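Long-range contacts in photosystem II stability/assembly factor HCF136, chloroplastic (Cyanidioschyzon merolae, PDB 5OJ3), which is probably essential for photosystem II biogenesis, acting in the assembly of an early intermediate that contains D2 and cytochrome b559: residues 290-294 with 304-308; 310-316 with 329-333; 181-187 with 211-217; 224-228 with 271-277. The contacts are given in a common frame with arbitrary orientation. Residue numbers count along the deposited sequence, not the author numbering.

A seven-bladed beta-propeller relies on contacts within and between blades. Contacts 1 and 2 lie within blades: contact 1 pairs the last two strands of one blade, contact 2 the first two of the next. Their centres are 11 Å apart, and they meet where Gly290 O lies 3.2 Å from Ile314 N, a probable hydrogen bond. Contacts 3 and 4 work between blades, each setting the second strand of one blade against the first of its successor. Centred 9 Å apart, they share the sheet in which strands 212-219 and 222-227 are neighbours. Contact 4 reaches the sheet of contact 1 (centres about 14 Å apart), whereas the centres of contacts 2 and 3 are about 25 Å apart.

Contact 1. Residues 290-294 with 304-308; sequences GNFFL and TPHAR
The ring of Phe293 (chi1 p) offers one face to His306 CB, which sits 3.8 Å from its centroid in a CH-pi contact; the imidazole runs nearly parallel to the phenyl, planes at 17°, but is slid aside, with centroids 5.1 Å apart. These residues form an antiparallel hydrogen-bonded pair: Phe293 N donates to His306 O (3.2 Å) and His306 N to Phe293 O (3.0 Å). His306 NE2 turns to Thr295 OG1. The axes of strand segments 292-294 and 304-307 approach to 4.9 Å, with their directions 153° apart, joining the third and outermost strands of a propeller blade as a beta hairpin. On the other face of the sheet, the non-hydrogen-bonded pair Leu294-Pro305 brings CA atoms within 4.6 Å, Leu294 CD2 resting 3.9 Å from Pro305 CB. Phe292, also chi1 p, adds CD2 at 4.3 Å from Pro305 CB. Gly290 precedes the strand with positive phi (68°). Beyond the paired residues, the extended Arg308 side chain returns to the partner backbone, its NE making a weak hydrogen bond to Asn291 O (2.9 Å).

Contact 2. Residues 310-316 with 329-333; sequences TSRRISA and WETIR
Thr310 opens segment 310-316 in the p rotamer, with OG1 donating a very short hydrogen bond to Arg312 O (2.4 Å) that folds the loop back on itself, while its CG2 packs 3.6 Å from Ile332 CG1. Arg312 follows with CB 3.6 Å from Ile332 CG2, so that Ile332 is flanked by the loop. At Arg313 the backbone joins the partner: Arg313 O accepts from Arg333 N at 2.9 Å, and the arginine's own NH1 turns outside the contact to make a weak hydrogen bond with Arg289 O. Ile314 (chi1 m, chi2 t) forms an antiparallel non-hydrogen-bonded pair with Ile332, CA atoms 4.3 Å apart; the CA-to-CB bonds diverge, yet Ile314 CG1 and Ile332 CD1 meet at 3.9 Å. A classic beta bulge comes next in this hairpin of the two innermost strands of a propeller blade. Ser315, at phi/psi -109/-38, and Ala316 both face Thr331, whose O accepts from Ser315 N (2.5 Å) and, weakly, from Ala316 N (3.3 Å). The register therefore slips by one, and the axes of 314-316 and 329-332 approach to 4.4 Å at 120°. Ala316 and Thr331 are a hydrogen-bonded pair (CA-CA 4.8 Å), Thr331 N returning a bond to Ala316 O at 2.9 Å. Ala316 CB also touches the edge of the Trp329 ring, 3.6 Å from Trp329 CZ3; Trp329, chi1 p, reaches Val369 of the following blade.

Contact 3. Residues 181-187 with 211-217; sequences WVIGKPP and EPLLVTA
Ile183 (chi1 p, chi2 t) fills the apolar centre, its CG2 3.7 Å from Val215 CB and its CD1 3.8 Å from Pro212 CB and 3.5 Å from Leu214 N. Toward one end Trp181 (chi1 m) extends this core, with CB 3.8 Å from Val215 CG1 and CD1 3.7 Å from Ala217 CB. Toward the other, Pro187 CB meets Pro212 CD at 3.7 Å, beyond a cis peptide bond before Pro186. At the polar edge Lys185 NZ forms a salt bridge with Glu211 OE2 (3.4 Å). Strand segments 181-185 and 212-217 run antiparallel at 162°, but their axes come no closer than 6.9 Å and no hydrogen bond crosses, so side chains do the joining: this is face-to-face packing of successive propeller blades. Leu213 and Leu214, pointing away, both face Val226 in a classic beta bulge of their own sheet. Strand 179-185 lies between 169-176 and 188-192, whose Met189 touches Ile183, whereas 212-219 is the first strand of the next blade, beside 222-227.

Contact 4. Residues 224-228 with 271-277; sequences EMVTS and SIVSVSR
Every polar link here lies at an end of the interface. At one end Ser228 O accepts from Ile272 N (3.0 Å), and Ser271 OG donates to Ser228 OG (3.0 Å). At the other, Arg277, an all-t side chain through chi3, makes a salt bridge to Glu224, where the NE to OE1 hydrogen bond is weak at 3.4 Å; that same Glu224 OE1 also takes a hydrogen bond with Tyr283 OH. Thr227 points away, its OG1 bonding to Pro209 O. Between these ends no hydrogen bond crosses: Val226 CG1 meets Val275 CG1 at 4.0 Å in an apolar contact, and Ile272 CD1 packs 3.9 Å from the backbone oxygen Thr227 O. The backbones run 152° apart end to end, with Val226 and Val275 CA atoms 8.1 Å apart narrowing to 5.2 Å between those of Ser228 and Ser271. Ser274, at phi/psi 59/57, turns a corner separating strands 272-273 and 275-277. Such an arrangement, with the second strand of one blade set against the innermost strand of the next, belongs to the blade-to-blade interface of a beta-propeller.

Contact 1. Residues 290-294 with 304-308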
loop_
_atom_site.group_PDB
_atom_site.type_symbol
_atom_site.label_atom_id
_atom_site.label_comp_id
_atom_site.label_asym_id
_atom_site.label_seq_id
_atom_site.Cartn_x
_atom_site.Cartn_y
_atom_site.Cartn_z
ATOM N N GLY A 290 9.281 -7.634 -10.774
ATOM C CA GLY A 290 9.172 -8.620 -9.716
ATOM C C GLY A 290 10.389 -9.485 -9.491
ATOM O O GLY A 290 10.276 -10.520 -8.828
ATOM N N ASN A 291 11.552 -9.101 -10.024
ATOM C CA ASN A 291 12.708 -9.993 -10.011
ATOM C C ASN A 291 13.314 -10.115 -8.617
ATOM O O ASN A 291 14.012 -11.093 -8.324
ATOM C CB ASN A 291 13.754 -9.471 -10.993
ATOM C CG ASN A 291 13.139 -9.002 -12.290
ATOM O OD1 ASN A 291 12.775 -9.806 -13.142
ATOM N ND2 ASN A 291 12.957 -7.695 -12.418
ATOM N N PHE A 292 13.062 -9.136 -7.757
ATOM C CA PHE A 292 13.555 -9.105 -6.387
ATOM C C PHE A 292 12.629 -8.171 -5.616
ATOM O O PHE A 292 11.535 -7.842 -6.085
ATOM C CB PHE A 292 15.020 -8.656 -6.345
ATOM C CG PHE A 292 15.257 -7.318 -6.979
ATOM C CD1 PHE A 292 15.451 -7.205 -8.342
ATOM C CD2 PHE A 292 15.283 -6.166 -6.212
ATOM C CE1 PHE A 292 15.655 -5.975 -8.923
ATOM C CE2 PHE A 292 15.494 -4.933 -6.795
ATOM C CZ PHE A 292 15.682 -4.841 -8.154
ATOM N N PHE A 293 13.043 -7.759 -4.422
ATOM C CA PHE A 293 12.338 -6.690 -3.728
ATOM C C PHE A 293 13.355 -5.809 -3.014
ATOM O O PHE A 293 14.529 -6.163 -2.871
ATOM C CB PHE A 293 11.264 -7.242 -2.775
ATOM C CG PHE A 293 11.805 -8.037 -1.621
ATOM C CD1 PHE A 293 12.123 -9.376 -1.775
ATOM C CD2 PHE A 293 11.950 -7.459 -0.370
ATOM C CE1 PHE A 293 12.605 -10.116 -0.710
ATOM C CE2 PHE A 293 12.430 -8.195 0.697
ATOM C CZ PHE A 293 12.758 -9.525 0.526
ATOM N N LEU A 294 12.887 -4.644 -2.569
ATOM C CA LEU A 294 13.749 -3.609 -2.020
ATOM C C LEU A 294 13.182 -3.107 -0.702
ATOM O O LEU A 294 11.963 -3.060 -0.508
ATOM C CB LEU A 294 13.905 -2.429 -2.993
ATOM C CG LEU A 294 14.585 -2.704 -4.333
ATOM C CD1 LEU A 294 13.913 -1.930 -5.455
ATOM C CD2 LEU A 294 16.061 -2.353 -4.251
ATOM N N THR A 304 18.090 -1.432 0.100
ATOM C CA THR A 304 18.827 -2.680 0.152
ATOM C C THR A 304 18.089 -3.708 -0.684
ATOM O O THR A 304 16.902 -3.961 -0.428
ATOM C CB THR A 304 18.974 -3.163 1.592
ATOM O OG1 THR A 304 19.622 -2.148 2.371
ATOM C CG2 THR A 304 19.817 -4.431 1.644
ATOM N N PRO A 305 18.725 -4.302 -1.695
ATOM C CA PRO A 305 18.033 -5.291 -2.532
ATOM C C PRO A 305 18.186 -6.710 -2.008
ATOM O O PRO A 305 19.235 -7.111 -1.502
ATOM C CB PRO A 305 18.729 -5.127 -3.890
ATOM C CG PRO A 305 20.106 -4.669 -3.546
ATOM C CD PRO A 305 20.062 -3.968 -2.212
ATOM N N HIS A 306 17.109 -7.482 -2.151
ATOM C CA HIS A 306 17.028 -8.839 -1.629
ATOM C C HIS A 306 16.549 -9.797 -2.711
ATOM O O HIS A 306 15.594 -9.497 -3.432
ATOM C CB HIS A 306 16.094 -8.891 -0.417
ATOM C CG HIS A 306 16.395 -7.849 0.614
ATOM N ND1 HIS A 306 17.168 -8.108 1.724
ATOM C CD2 HIS A 306 16.027 -6.549 0.705
ATOM C CE1 HIS A 306 17.269 -7.013 2.455
ATOM N NE2 HIS A 306 16.585 -6.052 1.859
ATOM N N ALA A 307 17.214 -10.943 -2.820
ATOM C CA ALA A 307 16.827 -11.951 -3.798
ATOM C C ALA A 307 15.496 -12.594 -3.424
ATOM O O ALA A 307 15.219 -12.858 -2.249
ATOM C CB ALA A 307 17.910 -13.023 -3.914
ATOM N N ARG A 308 14.660 -12.823 -4.432
ATOM C CA ARG A 308 13.408 -13.521 -4.210
ATOM C C ARG A 308 13.674 -14.987 -3.881
ATOM O O ARG A 308 14.753 -15.532 -4.135
ATOM C CB ARG A 308 12.494 -13.376 -5.433
ATOM C CG ARG A 308 13.078 -13.866 -6.759
ATOM C CD ARG A 308 12.057 -13.729 -7.888
ATOM N NE ARG A 308 12.695 -13.571 -9.194
ATOM C CZ ARG A 308 13.032 -14.578 -9.992
ATOM N NH1 ARG A 308 12.788 -15.828 -9.624
ATOM N NH2 ARG A 308 13.611 -14.335 -11.160
#

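Contact 2. Residues 310-316 with 329-333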
loop_
_atom_site.group_PDB
_atom_site.type_symbol
_atom_site.label_atom_id
_atom_site.label_comp_id
_atom_site.label_asym_id
_atom_site.label_seq_id
_atom_site.Cartn_x
_atom_site.Cartn_y
_atom_site.Cartn_z
ATOM N N THR A 310 11.657 -17.581 -4.922
ATOM C CA THR A 310 10.758 -18.379 -5.729
ATOM C C THR A 310 11.358 -18.761 -7.064
ATOM O O THR A 310 12.305 -18.150 -7.565
ATOM C CB THR A 310 9.440 -17.649 -6.013
ATOM O OG1 THR A 310 9.711 -16.294 -6.446
ATOM C CG2 THR A 310 8.578 -17.654 -4.771
ATOM N N SER A 311 10.732 -19.792 -7.629
ATOM C CA SER A 311 10.848 -20.016 -9.057
ATOM C C SER A 311 10.309 -18.808 -9.809
ATOM O O SER A 311 11.000 -18.187 -10.624
ATOM C CB SER A 311 10.059 -21.257 -9.427
ATOM O OG SER A 311 8.777 -21.224 -8.801
ATOM N N ARG A 312 9.047 -18.494 -9.573
ATOM C CA ARG A 312 8.290 -17.433 -10.239
ATOM C C ARG A 312 8.628 -16.049 -9.680
ATOM O O ARG A 312 9.434 -15.906 -8.767
ATOM C CB ARG A 312 6.794 -17.702 -10.100
ATOM C CG ARG A 312 6.426 -18.987 -10.821
ATOM C CD ARG A 312 4.949 -19.212 -10.806
ATOM N NE ARG A 312 4.528 -19.598 -12.138
ATOM C CZ ARG A 312 4.463 -18.761 -13.169
ATOM N NH1 ARG A 312 4.788 -17.480 -13.035
ATOM N NH2 ARG A 312 4.105 -19.202 -14.352
ATOM N N ARG A 313 7.988 -15.021 -10.240
ATOM C CA ARG A 313 8.243 -13.637 -9.860
ATOM C C ARG A 313 7.169 -13.136 -8.891
ATOM O O ARG A 313 6.088 -13.710 -8.759
ATOM C CB ARG A 313 8.266 -12.723 -11.094
ATOM C CG ARG A 313 9.183 -13.204 -12.193
ATOM C CD ARG A 313 10.529 -12.550 -11.975
ATOM N NE ARG A 313 11.571 -13.001 -12.889
ATOM C CZ ARG A 313 11.884 -12.389 -14.026
ATOM N NH1 ARG A 313 11.226 -11.299 -14.399
ATOM N NH2 ARG A 313 12.863 -12.860 -14.784
ATOM N N ILE A 314 7.488 -12.062 -8.204
ATOM C CA ILE A 314 6.659 -11.541 -7.127
ATOM C C ILE A 314 5.679 -10.528 -7.706
ATOM O O ILE A 314 6.015 -9.769 -8.623
ATOM C CB ILE A 314 7.540 -10.926 -6.032
ATOM C CG1 ILE A 314 8.688 -11.867 -5.675
ATOM C CG2 ILE A 314 6.727 -10.686 -4.790
ATOM C CD1 ILE A 314 9.686 -11.251 -4.705
ATOM N N SER A 315 4.458 -10.503 -7.167
ATOM C CA SER A 315 3.461 -9.539 -7.619
ATOM C C SER A 315 3.166 -8.458 -6.592
ATOM O O SER A 315 2.971 -7.299 -6.967
ATOM C CB SER A 315 2.149 -10.237 -7.960
ATOM O OG SER A 315 2.403 -11.513 -8.526
ATOM N N ALA A 316 3.136 -8.794 -5.310
ATOM C CA ALA A 316 2.797 -7.859 -4.249
ATOM C C ALA A 316 3.673 -8.135 -3.036
ATOM O O ALA A 316 4.274 -9.205 -2.910
ATOM C CB ALA A 316 1.317 -7.953 -3.870
ATOM N N TRP A 329 5.166 -10.227 4.107
ATOM C CA TRP A 329 4.404 -11.125 3.255
ATOM C C TRP A 329 4.708 -10.800 1.800
ATOM O O TRP A 329 5.047 -9.665 1.455
ATOM C CB TRP A 329 2.896 -11.012 3.508
ATOM C CG TRP A 329 2.325 -9.653 3.222
ATOM C CD1 TRP A 329 2.127 -8.642 4.117
ATOM C CD2 TRP A 329 1.879 -9.155 1.953
ATOM N NE1 TRP A 329 1.584 -7.550 3.486
ATOM C CE2 TRP A 329 1.424 -7.838 2.157
ATOM C CE3 TRP A 329 1.821 -9.696 0.663
ATOM C CZ2 TRP A 329 0.918 -7.053 1.121
ATOM C CZ3 TRP A 329 1.320 -8.914 -0.363
ATOM C CH2 TRP A 329 0.876 -7.609 -0.128
ATOM N N GLU A 330 4.588 -11.809 0.944
ATOM C CA GLU A 330 4.796 -11.624 -0.482
ATOM C C GLU A 330 3.743 -12.412 -1.241
ATOM O O GLU A 330 3.223 -13.421 -0.755
ATOM C CB GLU A 330 6.199 -12.061 -0.926
ATOM C CG GLU A 330 6.433 -13.559 -0.899
ATOM C CD GLU A 330 7.849 -13.924 -1.296
ATOM O OE1 GLU A 330 8.668 -13.001 -1.489
ATOM O OE2 GLU A 330 8.147 -15.131 -1.406
ATOM N N THR A 331 3.430 -11.932 -2.438
ATOM C CA THR A 331 2.508 -12.606 -3.334
ATOM C C THR A 331 3.234 -12.946 -4.621
ATOM O O THR A 331 3.819 -12.068 -5.261
ATOM C CB THR A 331 1.304 -11.721 -3.652
ATOM O OG1 THR A 331 0.381 -11.740 -2.556
ATOM C CG2 THR A 331 0.618 -12.205 -4.917
ATOM N N ILE A 332 3.197 -14.202 -4.990
ATOM C CA ILE A 332 3.890 -14.672 -6.175
ATOM C C ILE A 332 2.862 -14.743 -7.298
ATOM O O ILE A 332 1.672 -14.990 -7.056
ATOM C CB ILE A 332 4.551 -16.037 -5.893
ATOM C CG1 ILE A 332 5.408 -15.999 -4.613
ATOM C CG2 ILE A 332 5.445 -16.429 -7.015
ATOM C CD1 ILE A 332 6.363 -14.814 -4.492
ATOM N N ARG A 333 3.300 -14.526 -8.538
ATOM C CA ARG A 333 2.349 -14.608 -9.638
ATOM C C ARG A 333 1.844 -16.035 -9.804
ATOM O O ARG A 333 2.580 -17.005 -9.608
ATOM C CB ARG A 333 2.935 -14.053 -10.938
ATOM C CG ARG A 333 3.025 -12.543 -10.859
ATOM C CD ARG A 333 3.378 -11.782 -12.115
ATOM N NE ARG A 333 4.779 -11.835 -12.500
ATOM C CZ ARG A 333 5.385 -10.853 -13.161
ATOM N NH1 ARG A 333 4.710 -9.755 -13.466
ATOM N NH2 ARG A 333 6.662 -10.949 -13.489
#

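Contact 3. Residues 181-187 with 211-217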
loop_
_atom_site.group_PDB
_atom_site.type_symbol
_atom_site.label_atom_id
_atom_site.label_comp_id
_atom_site.label_asym_id
_atom_site.label_seq_id
_atom_site.Cartn_x
_atom_site.Cartn_y
_atom_site.Cartn_z
ATOM N N TRP A 181 -2.992 14.693 3.339
ATOM C CA TRP A 181 -2.215 14.844 2.115
ATOM C C TRP A 181 -2.748 13.884 1.061
ATOM O O TRP A 181 -2.994 12.710 1.357
ATOM C CB TRP A 181 -0.726 14.563 2.358
ATOM C CG TRP A 181 -0.067 15.455 3.370
ATOM C CD1 TRP A 181 -0.255 15.441 4.721
ATOM C CD2 TRP A 181 0.913 16.470 3.112
ATOM N NE1 TRP A 181 0.536 16.392 5.320
ATOM C CE2 TRP A 181 1.262 17.038 4.353
ATOM C CE3 TRP A 181 1.523 16.958 1.951
ATOM C CZ2 TRP A 181 2.195 18.068 4.468
ATOM C CZ3 TRP A 181 2.449 17.982 2.068
ATOM C CH2 TRP A 181 2.776 18.524 3.318
ATOM N N VAL A 182 -2.922 14.381 -0.164
ATOM C CA VAL A 182 -3.386 13.585 -1.296
ATOM C C VAL A 182 -2.402 13.759 -2.444
ATOM O O VAL A 182 -1.866 14.853 -2.649
ATOM C CB VAL A 182 -4.807 13.994 -1.745
ATOM C CG1 VAL A 182 -5.448 12.898 -2.584
ATOM C CG2 VAL A 182 -5.676 14.317 -0.548
ATOM N N ILE A 183 -2.155 12.678 -3.188
ATOM C CA ILE A 183 -1.373 12.752 -4.414
ATOM C C ILE A 183 -2.125 12.019 -5.517
ATOM O O ILE A 183 -3.002 11.190 -5.262
ATOM C CB ILE A 183 0.057 12.179 -4.265
ATOM C CG1 ILE A 183 0.038 10.651 -4.209
ATOM C CG2 ILE A 183 0.750 12.759 -3.043
ATOM C CD1 ILE A 183 1.360 10.051 -3.783
ATOM N N GLY A 184 -1.769 12.338 -6.762
ATOM C CA GLY A 184 -2.453 11.779 -7.907
ATOM C C GLY A 184 -1.547 11.661 -9.115
ATOM O O GLY A 184 -0.369 12.021 -9.073
ATOM N N LYS A 185 -2.119 11.144 -10.205
ATOM C CA LYS A 185 -1.428 10.986 -11.477
ATOM C C LYS A 185 -2.213 11.669 -12.588
ATOM O O LYS A 185 -3.439 11.509 -12.664
ATOM C CB LYS A 185 -1.232 9.502 -11.827
ATOM C CG LYS A 185 -1.115 9.227 -13.322
ATOM C CD LYS A 185 -0.749 7.780 -13.607
ATOM C CE LYS A 185 0.656 7.457 -13.122
ATOM N NZ LYS A 185 1.003 6.040 -13.421
ATOM N N PRO A 186 -1.548 12.449 -13.466
ATOM C CA PRO A 186 -0.172 12.964 -13.482
ATOM C C PRO A 186 0.242 13.666 -12.185
ATOM O O PRO A 186 -0.639 13.973 -11.382
ATOM C CB PRO A 186 -0.207 13.950 -14.651
ATOM C CG PRO A 186 -1.114 13.295 -15.614
ATOM C CD PRO A 186 -2.192 12.630 -14.780
ATOM N N PRO A 187 1.556 13.916 -11.987
ATOM C CA PRO A 187 2.021 14.406 -10.679
ATOM C C PRO A 187 1.230 15.590 -10.146
ATOM O O PRO A 187 1.314 16.703 -10.673
ATOM C CB PRO A 187 3.478 14.794 -10.956
ATOM C CG PRO A 187 3.897 13.893 -12.059
ATOM C CD PRO A 187 2.678 13.654 -12.908
ATOM N N GLU A 211 7.298 9.998 -10.607
ATOM C CA GLU A 211 6.118 10.727 -10.175
ATOM C C GLU A 211 5.706 10.258 -8.787
ATOM O O GLU A 211 6.072 9.155 -8.364
ATOM C CB GLU A 211 4.953 10.542 -11.162
ATOM C CG GLU A 211 4.397 9.137 -11.247
ATOM C CD GLU A 211 4.787 8.439 -12.534
ATOM O OE1 GLU A 211 5.887 8.719 -13.055
ATOM O OE2 GLU A 211 3.988 7.619 -13.032
ATOM N N PRO A 212 4.964 11.077 -8.040
ATOM C CA PRO A 212 4.590 10.694 -6.671
ATOM C C PRO A 212 3.852 9.365 -6.635
ATOM O O PRO A 212 2.932 9.119 -7.418
ATOM C CB PRO A 212 3.695 11.851 -6.213
ATOM C CG PRO A 212 4.156 13.008 -7.016
ATOM C CD PRO A 212 4.541 12.453 -8.357
ATOM N N LEU A 213 4.272 8.503 -5.714
ATOM C CA LEU A 213 3.703 7.174 -5.559
ATOM C C LEU A 213 3.111 6.927 -4.184
ATOM O O LEU A 213 2.113 6.210 -4.077
ATOM C CB LEU A 213 4.769 6.105 -5.846
ATOM C CG LEU A 213 4.304 4.653 -5.945
ATOM C CD1 LEU A 213 3.188 4.524 -6.966
ATOM C CD2 LEU A 213 5.467 3.753 -6.312
ATOM N N LEU A 214 3.686 7.507 -3.134
ATOM C CA LEU A 214 3.200 7.297 -1.776
ATOM C C LEU A 214 3.523 8.529 -0.950
ATOM O O LEU A 214 4.686 8.936 -0.874
ATOM C CB LEU A 214 3.837 6.052 -1.152
ATOM C CG LEU A 214 3.360 5.653 0.245
ATOM C CD1 LEU A 214 1.882 5.295 0.227
ATOM C CD2 LEU A 214 4.191 4.500 0.788
ATOM N N VAL A 215 2.501 9.124 -0.344
ATOM C CA VAL A 215 2.690 10.184 0.637
ATOM C C VAL A 215 2.243 9.650 1.990
ATOM O O VAL A 215 1.340 8.810 2.085
ATOM C CB VAL A 215 1.936 11.481 0.262
ATOM C CG1 VAL A 215 0.469 11.406 0.667
ATOM C CG2 VAL A 215 2.610 12.690 0.901
ATOM N N THR A 216 2.908 10.119 3.042
ATOM C CA THR A 216 2.630 9.665 4.401
ATOM C C THR A 216 2.726 10.864 5.330
ATOM O O THR A 216 3.782 11.498 5.418
ATOM C CB THR A 216 3.608 8.566 4.839
ATOM O OG1 THR A 216 3.898 7.704 3.730
ATOM C CG2 THR A 216 3.012 7.745 5.972
ATOM N N ALA A 217 1.629 11.175 6.014
ATOM C CA ALA A 217 1.590 12.327 6.902
ATOM C C ALA A 217 2.295 11.998 8.212
ATOM O O ALA A 217 1.982 10.996 8.862
ATOM C CB ALA A 217 0.144 12.749 7.158
#

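Contact 4. Residues 224-228 with 271-277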
loop_
_atom_site.group_PDB
_atom_site.type_symbol
_atom_site.label_atom_id
_atom_site.label_comp_id
_atom_site.label_asym_id
_atom_site.label_seq_id
_atom_site.Cartn_x
_atom_site.Cartn_y
_atom_site.Cartn_z
ATOM N N GLU A 224 6.289 12.606 4.237
ATOM C CA GLU A 224 7.294 11.924 3.431
ATOM C C GLU A 224 6.664 11.412 2.143
ATOM O O GLU A 224 5.613 10.763 2.176
ATOM C CB GLU A 224 7.934 10.768 4.201
ATOM C CG GLU A 224 8.998 11.198 5.200
ATOM C CD GLU A 224 9.676 10.019 5.874
ATOM O OE1 GLU A 224 9.328 8.866 5.543
ATOM O OE2 GLU A 224 10.553 10.245 6.735
ATOM N N MET A 225 7.306 11.703 1.015
ATOM C CA MET A 225 6.848 11.262 -0.295
ATOM C C MET A 225 7.828 10.255 -0.884
ATOM O O MET A 225 9.047 10.417 -0.768
ATOM C CB MET A 225 6.685 12.446 -1.254
ATOM C CG MET A 225 6.673 12.053 -2.727
ATOM S SD MET A 225 6.422 13.452 -3.827
ATOM C CE MET A 225 7.699 14.552 -3.228
ATOM N N VAL A 226 7.284 9.220 -1.520
ATOM C CA VAL A 226 8.060 8.241 -2.271
ATOM C C VAL A 226 7.614 8.305 -3.722
ATOM O O VAL A 226 6.415 8.382 -4.010
ATOM C CB VAL A 226 7.883 6.819 -1.704
ATOM C CG1 VAL A 226 8.790 5.836 -2.428
ATOM C CG2 VAL A 226 8.170 6.824 -0.228
ATOM N N THR A 227 8.578 8.280 -4.636
ATOM C CA THR A 227 8.295 8.437 -6.054
ATOM C C THR A 227 8.513 7.126 -6.798
ATOM O O THR A 227 9.145 6.192 -6.295
ATOM C CB THR A 227 9.171 9.532 -6.671
ATOM O OG1 THR A 227 10.484 9.016 -6.914
ATOM C CG2 THR A 227 9.265 10.729 -5.738
ATOM N N SER A 228 7.965 7.078 -8.017
ATOM C CA SER A 228 8.152 5.927 -8.894
ATOM C C SER A 228 9.619 5.529 -9.018
ATOM O O SER A 228 9.931 4.344 -9.183
ATOM C CB SER A 228 7.562 6.231 -10.268
ATOM O OG SER A 228 8.289 5.577 -11.292
ATOM N N SER A 271 11.543 1.681 -12.465
ATOM C CA SER A 271 10.472 2.101 -11.576
ATOM C C SER A 271 10.151 0.978 -10.599
ATOM O O SER A 271 10.488 -0.188 -10.822
ATOM C CB SER A 271 9.210 2.488 -12.359
ATOM O OG SER A 271 9.461 3.575 -13.232
ATOM N N ILE A 272 9.480 1.351 -9.511
ATOM C CA ILE A 272 9.125 0.423 -8.447
ATOM C C ILE A 272 7.609 0.398 -8.284
ATOM O O ILE A 272 6.893 1.299 -8.729
ATOM C CB ILE A 272 9.826 0.765 -7.116
ATOM C CG1 ILE A 272 9.226 2.028 -6.499
ATOM C CG2 ILE A 272 11.331 0.898 -7.322
ATOM C CD1 ILE A 272 9.936 2.491 -5.244
ATOM N N VAL A 273 7.126 -0.654 -7.620
ATOM C CA VAL A 273 5.699 -0.937 -7.509
ATOM C C VAL A 273 5.434 -1.372 -6.072
ATOM O O VAL A 273 6.318 -1.885 -5.385
ATOM C CB VAL A 273 5.256 -2.020 -8.534
ATOM C CG1 VAL A 273 3.854 -2.561 -8.245
ATOM C CG2 VAL A 273 5.356 -1.490 -9.965
ATOM N N SER A 274 4.200 -1.146 -5.615
ATOM C CA SER A 274 3.692 -1.724 -4.369
ATOM C C SER A 274 4.556 -1.311 -3.177
ATOM O O SER A 274 5.088 -2.139 -2.434
ATOM C CB SER A 274 3.597 -3.249 -4.473
ATOM O OG SER A 274 3.334 -3.831 -3.209
ATOM N N VAL A 275 4.677 -0.007 -3.007
ATOM C CA VAL A 275 5.493 0.560 -1.944
ATOM C C VAL A 275 4.598 0.848 -0.753
ATOM O O VAL A 275 3.498 1.397 -0.895
ATOM C CB VAL A 275 6.209 1.836 -2.420
ATOM C CG1 VAL A 275 7.301 2.240 -1.432
ATOM C CG2 VAL A 275 6.766 1.631 -3.808
ATOM N N SER A 276 5.080 0.483 0.428
ATOM C CA SER A 276 4.355 0.685 1.670
ATOM C C SER A 276 5.351 1.112 2.729
ATOM O O SER A 276 6.541 0.787 2.653
ATOM C CB SER A 276 3.604 -0.572 2.117
ATOM O OG SER A 276 4.506 -1.587 2.515
ATOM N N ARG A 277 4.850 1.832 3.726
ATOM C CA ARG A 277 5.674 2.331 4.811
ATOM C C ARG A 277 5.320 1.623 6.111
ATOM O O ARG A 277 4.146 1.381 6.412
ATOM C CB ARG A 277 5.519 3.848 4.990
ATOM C CG ARG A 277 6.596 4.414 5.898
ATOM C CD ARG A 277 6.688 5.911 5.781
ATOM N NE ARG A 277 7.342 6.538 6.910
ATOM C CZ ARG A 277 6.870 6.593 8.145
ATOM N NH1 ARG A 277 5.680 6.104 8.445
ATOM N NH2 ARG A 277 7.581 7.202 9.070
#